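PDB 6RIW: ORF10 from Moritella marina, which probably elongates acyl chains as the ketosynthase-chain length factor didomain of a polyunsaturated fatty acid synthase, condensing acyl units on acyl carrier protein. Local coordinates for residues Ala10-Gly15 with Gly93-Lys98; Phe250-Gln255 with Gln398-Lys403; Ile472-His477 with Ala746-Lys751; Met556-Ala561 with Ala646-Ala651. One frame throughout, in Å; residues are numbered along the deposited sequence.

Interaction 1 (Ala10-Gly15 with Gly93-Lys98); sequences ANLFPG and GLYVTK
Val96 and Ala10 meet where helix 88-104 lies against strand 4-12. The CB of Ala10 points at the helix and comes within 3.4 Å of the carbonyl O of Val96, with CB of Val96 at 4.1 Å from the same methyl. The CG1 branch of Val96 is anti to its own carbonyl carbon (chi1 -64°), and it rests on the strand backbone, 3.7 Å from Leu12 N. Leu12 adds its CB, which touches both this CG1 and the Tyr95 ring, 4.2 Å from Tyr95 CD2. At the rim of that ring CE2 lies 3.8 Å from Asn11 O, with the oxygen in the ring plane.

Further out, the hydroxyl of Tyr95 is hydrogen-bonded to Gln17 O, just beyond the strand, and Phe69 meets the ring edge-to-face. Backbone hydrogen bonds tie Ala10 to Met265 and Leu12 to Ala263 of strand 259-270, and Val96 touches both of those residues, packing across two neighbouring strands. The short segments run nearly antiparallel, at 153°, their axes 7.3 Å apart. A helix laid over strands in this way is part of the layered thiolase-like fold of the first, ketosynthase half. The small Ala10 lets the helix backbone come close to the strand, and the contact between them is apolar, while the polar end of Tyr95 is satisfied outside it.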
loop_
_atom_site.group_PDB
_atom_site.type_symbol
_atom_site.label_atom_id
_atom_site.label_comp_id
_atom_site.label_asym_id
_atom_site.label_seq_id
_atom_site.Cartn_x
_atom_site.Cartn_y
_atom_site.Cartn_z
ATOM N N ALA A 10 15.516 8.973 12.175
ATOM C CA ALA A 10 14.719 8.682 13.359
ATOM C C ALA A 10 14.186 7.259 13.268
ATOM O O ALA A 10 14.021 6.697 12.178
ATOM C CB ALA A 10 13.579 9.682 13.526
ATOM N N ASN A 11 13.893 6.684 14.432
ATOM C CA ASN A 11 13.374 5.327 14.460
ATOM C C ASN A 11 12.395 5.137 15.604
ATOM O O ASN A 11 12.521 5.747 16.673
ATOM C CB ASN A 11 14.487 4.303 14.614
ATOM C CG ASN A 11 15.254 4.489 15.918
ATOM O OD1 ASN A 11 15.919 5.507 16.092
ATOM N ND2 ASN A 11 15.136 3.531 16.844
ATOM N N LEU A 12 11.435 4.242 15.375
ATOM C CA LEU A 12 10.614 3.668 16.442
ATOM C C LEU A 12 10.636 2.177 16.156
ATOM O O LEU A 12 9.877 1.683 15.316
ATOM C CB LEU A 12 9.196 4.240 16.475
ATOM C CG LEU A 12 8.288 3.737 17.589
ATOM C CD1 LEU A 12 8.906 4.060 18.958
ATOM C CD2 LEU A 12 6.915 4.400 17.434
ATOM N N PHE A 13 11.534 1.472 16.834
ATOM C CA PHE A 13 11.785 0.054 16.634
ATOM C C PHE A 13 11.416 -0.714 17.890
ATOM O O PHE A 13 11.338 -0.128 18.977
ATOM C CB PHE A 13 13.268 -0.211 16.326
ATOM C CG PHE A 13 13.773 0.408 15.052
ATOM C CD1 PHE A 13 12.901 0.798 14.028
ATOM C CD2 PHE A 13 15.136 0.591 14.876
ATOM C CE1 PHE A 13 13.385 1.365 12.857
ATOM C CE2 PHE A 13 15.639 1.153 13.709
ATOM C CZ PHE A 13 14.758 1.539 12.686
ATOM N N PRO A 14 11.189 -2.031 17.795
ATOM C CA PRO A 14 11.040 -2.815 19.024
ATOM C C PRO A 14 12.227 -2.534 19.934
ATOM O O PRO A 14 13.381 -2.666 19.507
ATOM C CB PRO A 14 11.014 -4.268 18.531
ATOM C CG PRO A 14 10.513 -4.170 17.089
ATOM C CD PRO A 14 11.037 -2.853 16.574
ATOM N N GLY A 15 11.961 -2.038 21.143
ATOM C CA GLY A 15 13.002 -1.746 22.099
ATOM C C GLY A 15 13.548 -0.330 22.106
ATOM O O GLY A 15 14.224 0.033 23.075
ATOM N N GLY A 93 4.283 7.149 12.334
ATOM C CA GLY A 93 4.856 7.883 11.210
ATOM C C GLY A 93 5.062 9.359 11.506
ATOM O O GLY A 93 6.078 9.945 11.119
ATOM N N LEU A 94 4.106 9.978 12.201
ATOM C CA LEU A 94 4.281 11.367 12.624
ATOM C C LEU A 94 5.453 11.507 13.595
ATOM O O LEU A 94 6.251 12.455 13.501
ATOM C CB LEU A 94 2.992 11.865 13.275
ATOM C CG LEU A 94 1.860 12.062 12.269
ATOM C CD1 LEU A 94 0.542 12.223 13.003
ATOM C CD2 LEU A 94 2.162 13.267 11.384
ATOM N N TYR A 95 5.567 10.576 14.537
ATOM C CA TYR A 95 6.675 10.620 15.491
ATOM C C TYR A 95 8.032 10.623 14.782
ATOM O O TYR A 95 8.872 11.496 15.039
ATOM C CB TYR A 95 6.575 9.439 16.454
ATOM C CG TYR A 95 7.809 9.321 17.345
ATOM C CD1 TYR A 95 7.998 10.213 18.400
ATOM C CD2 TYR A 95 8.775 8.342 17.127
ATOM C CE1 TYR A 95 9.113 10.132 19.219
ATOM C CE2 TYR A 95 9.927 8.255 17.954
ATOM C CZ TYR A 95 10.067 9.157 19.001
ATOM O OH TYR A 95 11.165 9.119 19.832
ATOM N N VAL A 96 8.280 9.649 13.898
ATOM C CA VAL A 96 9.597 9.596 13.257
ATOM C C VAL A 96 9.791 10.756 12.282
ATOM O O VAL A 96 10.929 11.171 12.038
ATOM C CB VAL A 96 9.861 8.240 12.567
ATOM C CG1 VAL A 96 9.905 7.117 13.626
ATOM C CG2 VAL A 96 8.824 7.957 11.444
ATOM N N THR A 97 8.711 11.318 11.733
ATOM C CA THR A 97 8.858 12.511 10.900
ATOM C C THR A 97 9.366 13.697 11.720
ATOM O O THR A 97 10.345 14.354 11.338
ATOM C CB THR A 97 7.531 12.849 10.227
ATOM O OG1 THR A 97 7.230 11.831 9.269
ATOM C CG2 THR A 97 7.651 14.169 9.464
ATOM N N LYS A 98 8.708 13.982 12.843
ATOM C CA LYS A 98 9.114 15.091 13.709
ATOM C C LYS A 98 10.540 14.895 14.201
ATOM O O LYS A 98 11.350 15.835 14.189
ATOM C CB LYS A 98 8.157 15.205 14.900
ATOM C CG LYS A 98 8.282 16.490 15.728
ATOM C CD LYS A 98 6.901 16.893 16.234
ATOM C CE LYS A 98 6.933 17.661 17.536
ATOM N NZ LYS A 98 5.828 17.142 18.422
#

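Interaction 2 (Phe250-Gln255 with Gln398-Lys403); sequences FDQNSQ and QPLQSK
Asp251 OD1 is gripped twice by Asn253: the backbone N approaches on the anti side of the carboxylate at 2.7 Å, making an Asx turn, and ND2 takes the syn lone pair at 2.9 Å. The other oxygen, OD2, faces the second loop and accepts from Gln398 N at 2.9 Å, the donor standing 40° above the carboxylate plane; Lys397 N is a further donor to OD2. With CG anti to the backbone N (chi1 -169°), the carboxylate reaches both Asn253 and Gln398.

Asn253 ND2 also crosses to Gln398 OE1, 2.9 Å away and in the amide plane of Asn253, although the two amide planes are turned 38° apart. Gln252, extended beyond CG, sends NE2 to Pro399 O at 3.1 Å from above the carbonyl plane. On the backbone, Gln252 N bonds to Gln398 O and Leu400 N to Phe250 O, both at 2.8 Å, forming a single bridge around Asp251 and Pro399. Leu400 lays CD2 against Gln252 CA at 3.7 Å and also packs on Asp339 and Leu343 of helix 336-350. An alanine in place of Asp251 would probably leave Gln398 N and Asn253 N without their carboxylate acceptor and set the Asn253 amide freer to turn.

The type I turn from Asp251 to Ser254 is thus joined to the loop before strand 417-418 within the ketosynthase. Backbone N-H donors around the carboxylate would be expected to favour its charged form, and five hydrogen bonds make this a mainly polar loop-to-loop join.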
loop_
_atom_site.group_PDB
_atom_site.type_symbol
_atom_site.label_atom_id
_atom_site.label_comp_id
_atom_site.label_asym_id
_atom_site.label_seq_id
_atom_site.Cartn_x
_atom_site.Cartn_y
_atom_site.Cartn_z
ATOM N N PHE A 250 20.964 -16.475 9.348
ATOM C CA PHE A 250 22.249 -17.056 8.945
ATOM C C PHE A 250 22.572 -18.351 9.694
ATOM O O PHE A 250 23.598 -18.974 9.387
ATOM C CB PHE A 250 23.430 -16.087 9.115
ATOM C CG PHE A 250 23.432 -14.949 8.132
ATOM C CD1 PHE A 250 23.381 -15.194 6.773
ATOM C CD2 PHE A 250 23.483 -13.637 8.574
ATOM C CE1 PHE A 250 23.394 -14.146 5.850
ATOM C CE2 PHE A 250 23.492 -12.584 7.663
ATOM C CZ PHE A 250 23.443 -12.851 6.295
ATOM N N ASP A 251 21.759 -18.776 10.660
ATOM C CA ASP A 251 22.090 -19.943 11.471
ATOM C C ASP A 251 21.487 -21.207 10.872
ATOM O O ASP A 251 20.340 -21.208 10.422
ATOM C CB ASP A 251 21.607 -19.762 12.915
ATOM C CG ASP A 251 22.162 -20.838 13.855
ATOM O OD1 ASP A 251 21.619 -21.965 13.850
ATOM O OD2 ASP A 251 23.138 -20.554 14.588
ATOM N N GLN A 252 22.283 -22.290 10.872
ATOM C CA GLN A 252 21.836 -23.566 10.316
ATOM C C GLN A 252 20.541 -24.061 10.953
ATOM O O GLN A 252 19.766 -24.773 10.303
ATOM C CB GLN A 252 22.917 -24.641 10.502
ATOM C CG GLN A 252 24.191 -24.440 9.714
ATOM C CD GLN A 252 25.210 -25.542 9.999
ATOM O OE1 GLN A 252 24.837 -26.688 10.259
ATOM N NE2 GLN A 252 26.496 -25.192 9.975
ATOM N N ASN A 253 20.293 -23.721 12.214
ATOM C CA ASN A 253 19.151 -24.272 12.940
ATOM C C ASN A 253 17.887 -23.423 12.812
ATOM O O ASN A 253 16.829 -23.840 13.302
ATOM C CB ASN A 253 19.494 -24.441 14.431
ATOM C CG ASN A 253 20.741 -25.284 14.656
ATOM O OD1 ASN A 253 20.712 -26.507 14.501
ATOM N ND2 ASN A 253 21.848 -24.631 15.026
ATOM N N SER A 254 17.982 -22.250 12.184
ATOM C CA SER A 254 16.817 -21.395 11.989
ATOM C C SER A 254 15.788 -22.089 11.110
ATOM O O SER A 254 16.122 -22.651 10.062
ATOM C CB SER A 254 17.234 -20.070 11.340
ATOM O OG SER A 254 16.170 -19.117 11.391
ATOM N N GLN A 255 14.521 -22.041 11.520
ATOM C CA GLN A 255 13.475 -22.643 10.702
ATOM C C GLN A 255 12.409 -21.657 10.232
ATOM O O GLN A 255 11.387 -22.087 9.691
ATOM C CB GLN A 255 12.831 -23.806 11.455
ATOM C CG GLN A 255 13.780 -24.982 11.578
ATOM C CD GLN A 255 13.118 -26.215 12.139
ATOM O OE1 GLN A 255 11.998 -26.154 12.659
ATOM N NE2 GLN A 255 13.811 -27.350 12.047
ATOM N N GLN A 398 25.864 -21.583 14.793
ATOM C CA GLN A 398 26.342 -22.503 13.759
ATOM C C GLN A 398 25.964 -21.939 12.396
ATOM O O GLN A 398 24.885 -22.235 11.865
ATOM C CB GLN A 398 25.773 -23.905 13.967
ATOM C CG GLN A 398 26.383 -24.615 15.182
ATOM C CD GLN A 398 25.559 -25.796 15.651
ATOM O OE1 GLN A 398 24.375 -25.917 15.320
ATOM N NE2 GLN A 398 26.175 -26.671 16.443
ATOM N N PRO A 399 26.842 -21.144 11.786
ATOM C CA PRO A 399 26.460 -20.393 10.579
ATOM C C PRO A 399 26.349 -21.247 9.324
ATOM O O PRO A 399 27.073 -22.225 9.134
ATOM C CB PRO A 399 27.590 -19.366 10.429
ATOM C CG PRO A 399 28.319 -19.367 11.740
ATOM C CD PRO A 399 28.150 -20.731 12.313
ATOM N N LEU A 400 25.443 -20.837 8.433
ATOM C CA LEU A 400 25.399 -21.435 7.108
ATOM C C LEU A 400 26.656 -21.063 6.328
ATOM O O LEU A 400 27.416 -20.167 6.705
ATOM C CB LEU A 400 24.166 -20.973 6.329
ATOM C CG LEU A 400 22.764 -21.153 6.913
ATOM C CD1 LEU A 400 21.816 -20.184 6.222
ATOM C CD2 LEU A 400 22.278 -22.572 6.740
ATOM N N GLN A 401 26.883 -21.772 5.226
ATOM C CA GLN A 401 27.833 -21.333 4.215
ATOM C C GLN A 401 27.115 -21.258 2.875
ATOM O O GLN A 401 26.075 -21.892 2.678
ATOM C CB GLN A 401 29.042 -22.270 4.119
ATOM C CG GLN A 401 28.790 -23.440 3.199
ATOM C CD GLN A 401 29.866 -24.508 3.296
ATOM O OE1 GLN A 401 30.933 -24.278 3.864
ATOM N NE2 GLN A 401 29.580 -25.684 2.745
ATOM N N SER A 402 27.658 -20.452 1.956
ATOM C CA SER A 402 27.030 -20.338 0.645
ATOM C C SER A 402 27.159 -21.663 -0.115
ATOM O O SER A 402 27.842 -22.599 0.318
ATOM C CB SER A 402 27.636 -19.191 -0.175
ATOM O OG SER A 402 29.054 -19.232 -0.216
ATOM N N LYS A 403 26.484 -21.736 -1.265
ATOM C CA LYS A 403 26.418 -22.991 -2.011
ATOM C C LYS A 403 27.798 -23.618 -2.209
ATOM O O LYS A 403 27.974 -24.820 -1.987
ATOM C CB LYS A 403 25.736 -22.764 -3.363
ATOM C CG LYS A 403 25.412 -24.049 -4.127
ATOM C CD LYS A 403 24.743 -23.758 -5.471
ATOM C CE LYS A 403 24.833 -24.965 -6.409
ATOM N NZ LYS A 403 23.505 -25.616 -6.678
#

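Interaction 3 (Ile472-His477 with Ala746-Lys751); sequences IGMDSH and AAIVVK
Asp475 and Ala747 form an antiparallel hydrogen-bonded pair: Asp475 N gives to Ala747 O at 3.0 Å, and Ala747 N returns a bond to Asp475 O at 2.9 Å. Two more backbone bonds follow, Val749 N to Gly473 O at 2.8 Å and Ile472 N to Val749 O at 3.0 Å. Met474 with Ile748, between them, and Ser476 with Ala746, beyond Asp475, are the non-hydrogen-bonded pairs; at the first of these CA-H groups approach carbonyls, as Met474 CA does Ala747 O at 3.3 Å.

On the face of Met474, Ile748, Ser476 and Ala746, apolar contact joins Met474 CG to Ile748 CG2 at 3.8 Å, and the CB atoms of Ser476 and Ala746 adjoin; helix 841-854 packs here. At the strand end, Ile472 CG1 lies between the backbone N and the carbonyl carbon (chi1 62°) and touches Val749 CG1 at 3.8 Å, while CD1 meets the extended Lys751 chain at its CD, also 3.8 Å away. An alanine in place of Ile472 would probably open a gap beside Val749 CG1 and leave the Lys751 methylenes less supported.

On the face of Asp475, Ala747 and Val749, Asp475 OD2 bonds to Asn563 of helix 552-567 and OD1 to Leu484 N. Strand 741-752 also pairs with strand 687-694. Strands with helices on both faces are the layered arrangement of the thiolase fold, here in the second ketosynthase-like half.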
loop_
_atom_site.group_PDB
_atom_site.type_symbol
_atom_site.label_atom_id
_atom_site.label_comp_id
_atom_site.label_asym_id
_atom_site.label_seq_id
_atom_site.Cartn_x
_atom_site.Cartn_y
_atom_site.Cartn_z
ATOM N N ILE A 472 0.170 4.343 -25.155
ATOM C CA ILE A 472 0.209 3.437 -26.302
ATOM C C ILE A 472 -0.578 2.156 -26.078
ATOM O O ILE A 472 -0.696 1.342 -27.007
ATOM C CB ILE A 472 1.663 3.096 -26.695
ATOM C CG1 ILE A 472 2.374 2.367 -25.540
ATOM C CG2 ILE A 472 2.419 4.363 -26.996
ATOM C CD1 ILE A 472 3.769 1.882 -25.900
ATOM N N GLY A 473 -1.148 1.941 -24.902
ATOM C CA GLY A 473 -1.917 0.742 -24.692
ATOM C C GLY A 473 -2.874 1.034 -23.557
ATOM O O GLY A 473 -2.477 1.758 -22.639
ATOM N N MET A 474 -4.123 0.564 -23.642
ATOM C CA MET A 474 -5.131 0.825 -22.612
ATOM C C MET A 474 -6.104 -0.347 -22.530
ATOM O O MET A 474 -6.390 -1.014 -23.536
ATOM C CB MET A 474 -5.946 2.109 -22.878
ATOM C CG MET A 474 -5.144 3.388 -23.129
ATOM S SD MET A 474 -6.089 4.917 -22.972
ATOM C CE MET A 474 -7.275 4.768 -24.292
ATOM N N ASP A 475 -6.646 -0.565 -21.326
ATOM C CA ASP A 475 -7.834 -1.402 -21.161
ATOM C C ASP A 475 -8.601 -0.927 -19.931
ATOM O O ASP A 475 -8.039 -0.293 -19.037
ATOM C CB ASP A 475 -7.499 -2.892 -21.049
ATOM C CG ASP A 475 -8.760 -3.791 -21.134
ATOM O OD1 ASP A 475 -9.718 -3.465 -21.882
ATOM O OD2 ASP A 475 -8.800 -4.825 -20.433
ATOM N N SER A 476 -9.894 -1.241 -19.895
ATOM C CA SER A 476 -10.754 -0.729 -18.837
ATOM C C SER A 476 -11.863 -1.723 -18.534
ATOM O O SER A 476 -12.417 -2.351 -19.441
ATOM C CB SER A 476 -11.358 0.614 -19.242
ATOM O OG SER A 476 -12.167 0.452 -20.401
ATOM N N HIS A 477 -12.228 -1.810 -17.265
ATOM C CA HIS A 477 -13.370 -2.617 -16.826
ATOM C C HIS A 477 -14.078 -1.820 -15.727
ATOM O O HIS A 477 -13.683 -1.875 -14.557
ATOM C CB HIS A 477 -12.887 -3.977 -16.352
ATOM C CG HIS A 477 -13.993 -4.935 -16.050
ATOM N ND1 HIS A 477 -13.793 -6.297 -15.997
ATOM C CD2 HIS A 477 -15.303 -4.735 -15.779
ATOM C CE1 HIS A 477 -14.934 -6.894 -15.703
ATOM N NE2 HIS A 477 -15.868 -5.972 -15.566
ATOM N N ALA A 746 -8.537 -0.398 -14.394
ATOM C CA ALA A 746 -8.126 -0.022 -15.741
ATOM C C ALA A 746 -6.614 0.111 -15.756
ATOM O O ALA A 746 -5.969 0.184 -14.698
ATOM C CB ALA A 746 -8.820 1.285 -16.190
ATOM N N ALA A 747 -6.039 0.132 -16.965
ATOM C CA ALA A 747 -4.591 0.188 -17.070
ATOM C C ALA A 747 -4.198 0.892 -18.354
ATOM O O ALA A 747 -4.961 0.905 -19.334
ATOM C CB ALA A 747 -3.948 -1.219 -17.024
ATOM N N ILE A 748 -3.018 1.526 -18.318
ATOM C CA ILE A 748 -2.426 2.159 -19.491
ATOM C C ILE A 748 -0.953 1.781 -19.537
ATOM O O ILE A 748 -0.341 1.426 -18.529
ATOM C CB ILE A 748 -2.573 3.703 -19.495
ATOM C CG1 ILE A 748 -1.860 4.346 -18.308
ATOM C CG2 ILE A 748 -4.040 4.112 -19.595
ATOM C CD1 ILE A 748 -1.880 5.910 -18.366
ATOM N N VAL A 749 -0.394 1.841 -20.740
ATOM C CA VAL A 749 1.034 1.673 -20.964
ATOM C C VAL A 749 1.549 3.006 -21.467
ATOM O O VAL A 749 0.963 3.581 -22.391
ATOM C CB VAL A 749 1.331 0.563 -21.989
ATOM C CG1 VAL A 749 2.830 0.520 -22.285
ATOM C CG2 VAL A 749 0.803 -0.799 -21.521
ATOM N N VAL A 750 2.623 3.504 -20.858
ATOM C CA VAL A 750 3.217 4.765 -21.263
ATOM C C VAL A 750 4.689 4.544 -21.614
ATOM O O VAL A 750 5.385 3.713 -21.023
ATOM C CB VAL A 750 3.061 5.876 -20.194
ATOM C CG1 VAL A 750 1.583 6.255 -20.011
ATOM C CG2 VAL A 750 3.713 5.471 -18.838
ATOM N N LYS A 751 5.157 5.311 -22.590
ATOM C CA LYS A 751 6.562 5.402 -22.963
ATOM C C LYS A 751 6.875 6.866 -23.214
ATOM O O LYS A 751 5.964 7.653 -23.503
ATOM C CB LYS A 751 6.860 4.598 -24.237
ATOM C CG LYS A 751 7.047 3.086 -24.046
ATOM C CD LYS A 751 7.494 2.496 -25.402
ATOM C CE LYS A 751 7.894 1.043 -25.345
ATOM N NZ LYS A 751 8.289 0.597 -26.725
#

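Interaction 4 (Met556-Ala561 with Ala646-Ala651); sequences MMMQVA and ASRISA
Two helices of the second ketosynthase-like half, 552-567 and 642-653, pack here through Ile649 and a pair of methionines. Ile649 points at the partner helix and reaches between Met557, Met558 and Ala561. Its CG1, anti to the carbonyl carbon (chi1 -76°), meets Met557 CE at 3.6 Å and Ala561 CB at 3.9 Å. The CD1 methyl goes on to the backbone, 3.5 Å from Met558 O, and also lies near Ala561 CB.

Met557 comes in from one flank: its chain turns about CB-CG (chi2 -92°, which sets SD), and its methyl ends on Ile649 CG1 and close to Ala646 CA, at 4.2 Å. Met558 works on the other flank, with both SD and CE set 3.5 Å from Arg648 CD, so the thioether lies across the aliphatic part of the arginine; the methyl also nears Arg648 CB, at 3.9 Å. The charged end of Arg648 looks elsewhere: NE bonds to Gln554 OE1, one turn before Met558, and NH2 to Thr638 OG1, which probably steadies the methylenes that meet the methionine.

Toward the sheet, Val578 and Val580 of strand 576-581 touch Ile649 and Met557 respectively, while Val560 on another side of the first helix packs on strands 469-478 and 741-752. The short segments cross at -40° with axes 9.6 Å apart. Ser647 OG bonds to Gly441 O and Ala651 O accepts from Lys295 NZ, making this a helix pair that lies over a sheet of the second half and also borders the first, ketosynthase half.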
loop_
_atom_site.group_PDB
_atom_site.type_symbol
_atom_site.label_atom_id
_atom_site.label_comp_id
_atom_site.label_asym_id
_atom_site.label_seq_id
_atom_site.Cartn_x
_atom_site.Cartn_y
_atom_site.Cartn_z
ATOM N N MET A 556 -8.940 -8.531 -11.142
ATOM C CA MET A 556 -9.346 -7.428 -12.009
ATOM C C MET A 556 -8.147 -6.641 -12.505
ATOM O O MET A 556 -8.089 -6.283 -13.689
ATOM C CB MET A 556 -10.303 -6.487 -11.284
ATOM C CG MET A 556 -11.646 -7.079 -10.994
ATOM S SD MET A 556 -12.800 -6.749 -12.332
ATOM C CE MET A 556 -13.027 -4.979 -12.168
ATOM N N MET A 557 -7.199 -6.328 -11.604
ATOM C CA MET A 557 -6.009 -5.577 -11.997
ATOM C C MET A 557 -5.176 -6.371 -12.996
ATOM O O MET A 557 -4.646 -5.819 -13.969
ATOM C CB MET A 557 -5.163 -5.233 -10.761
ATOM C CG MET A 557 -3.750 -4.711 -11.098
ATOM S SD MET A 557 -2.498 -6.041 -11.168
ATOM C CE MET A 557 -1.208 -5.242 -12.128
ATOM N N MET A 558 -5.050 -7.672 -12.770
ATOM C CA MET A 558 -4.193 -8.482 -13.631
ATOM C C MET A 558 -4.741 -8.536 -15.046
ATOM O O MET A 558 -3.981 -8.465 -16.020
ATOM C CB MET A 558 -4.064 -9.889 -13.050
ATOM C CG MET A 558 -3.162 -9.945 -11.826
ATOM S SD MET A 558 -3.657 -11.347 -10.802
ATOM C CE MET A 558 -2.891 -12.649 -11.751
ATOM N N GLN A 559 -6.063 -8.677 -15.180
ATOM C CA GLN A 559 -6.670 -8.770 -16.504
ATOM C C GLN A 559 -6.504 -7.474 -17.295
ATOM O O GLN A 559 -6.136 -7.511 -18.475
ATOM C CB GLN A 559 -8.146 -9.134 -16.383
ATOM C CG GLN A 559 -8.822 -9.391 -17.696
ATOM C CD GLN A 559 -10.069 -10.233 -17.527
ATOM O OE1 GLN A 559 -11.082 -9.756 -17.016
ATOM N NE2 GLN A 559 -9.991 -11.501 -17.936
ATOM N N VAL A 560 -6.782 -6.313 -16.679
ATOM C CA VAL A 560 -6.681 -5.075 -17.456
ATOM C C VAL A 560 -5.224 -4.759 -17.775
ATOM O O VAL A 560 -4.919 -4.248 -18.861
ATOM C CB VAL A 560 -7.384 -3.884 -16.765
ATOM C CG1 VAL A 560 -8.890 -4.128 -16.644
ATOM C CG2 VAL A 560 -6.756 -3.539 -15.379
ATOM N N ALA A 561 -4.306 -5.050 -16.847
ATOM C CA ALA A 561 -2.891 -4.775 -17.097
ATOM C C ALA A 561 -2.362 -5.641 -18.231
ATOM O O ALA A 561 -1.640 -5.159 -19.113
ATOM C CB ALA A 561 -2.047 -5.022 -15.836
ATOM N N ALA A 646 1.017 -6.481 -8.546
ATOM C CA ALA A 646 1.969 -5.966 -9.535
ATOM C C ALA A 646 2.993 -7.035 -9.909
ATOM O O ALA A 646 3.310 -7.220 -11.093
ATOM C CB ALA A 646 2.681 -4.716 -8.997
ATOM N N SER A 647 3.503 -7.757 -8.908
ATOM C CA SER A 647 4.455 -8.852 -9.143
ATOM C C SER A 647 3.892 -9.934 -10.045
ATOM O O SER A 647 4.647 -10.556 -10.801
ATOM C CB SER A 647 4.846 -9.501 -7.815
ATOM O OG SER A 647 5.636 -8.605 -7.068
ATOM N N ARG A 648 2.591 -10.205 -9.962
ATOM C CA ARG A 648 2.034 -11.292 -10.766
ATOM C C ARG A 648 2.105 -10.968 -12.252
ATOM O O ARG A 648 2.296 -11.875 -13.081
ATOM C CB ARG A 648 0.585 -11.572 -10.367
ATOM C CG ARG A 648 0.433 -12.303 -9.036
ATOM C CD ARG A 648 -1.036 -12.602 -8.774
ATOM N NE ARG A 648 -1.355 -12.532 -7.353
ATOM C CZ ARG A 648 -1.176 -13.535 -6.497
ATOM N NH1 ARG A 648 -0.685 -14.701 -6.923
ATOM N NH2 ARG A 648 -1.487 -13.373 -5.215
ATOM N N ILE A 649 1.950 -9.689 -12.599
ATOM C CA ILE A 649 2.108 -9.261 -13.990
ATOM C C ILE A 649 3.572 -9.355 -14.407
ATOM O O ILE A 649 3.894 -9.897 -15.473
ATOM C CB ILE A 649 1.549 -7.837 -14.175
ATOM C CG1 ILE A 649 0.024 -7.886 -14.214
ATOM C CG2 ILE A 649 2.131 -7.162 -15.454
ATOM C CD1 ILE A 649 -0.529 -8.723 -15.393
ATOM N N SER A 650 4.483 -8.861 -13.557
ATOM C CA SER A 650 5.918 -8.985 -13.849
ATOM C C SER A 650 6.357 -10.435 -13.974
ATOM O O SER A 650 7.274 -10.743 -14.753
ATOM C CB SER A 650 6.757 -8.314 -12.762
ATOM O OG SER A 650 6.400 -6.949 -12.628
ATOM N N ALA A 651 5.755 -11.336 -13.196
ATOM C CA ALA A 651 6.129 -12.742 -13.324
ATOM C C ALA A 651 5.555 -13.346 -14.601
ATOM O O ALA A 651 6.222 -14.146 -15.269
ATOM C CB ALA A 651 5.684 -13.536 -12.091
#

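In the fold
From the N terminus, interaction 1 comes first, closing a loop of 77 residues that brings strand 4-12 and helix 88-104 together. Interaction 2 follows in series, its nearest atoms about 17 Å away, and joins two loops of the same ketosynthase half across 142 residues. The chain then enters the second half, where interaction 3 closes a much longer loop of 268 residues between strands 469-478 and 741-752. Interaction 4 is nested inside that loop, and the two touch: Val560 and Ala561 of helix 552-567 pack on Asp475, Ala746 and Ala747. Interactions 1 and 3 lie on opposite sides of the chain's centre, one in each half.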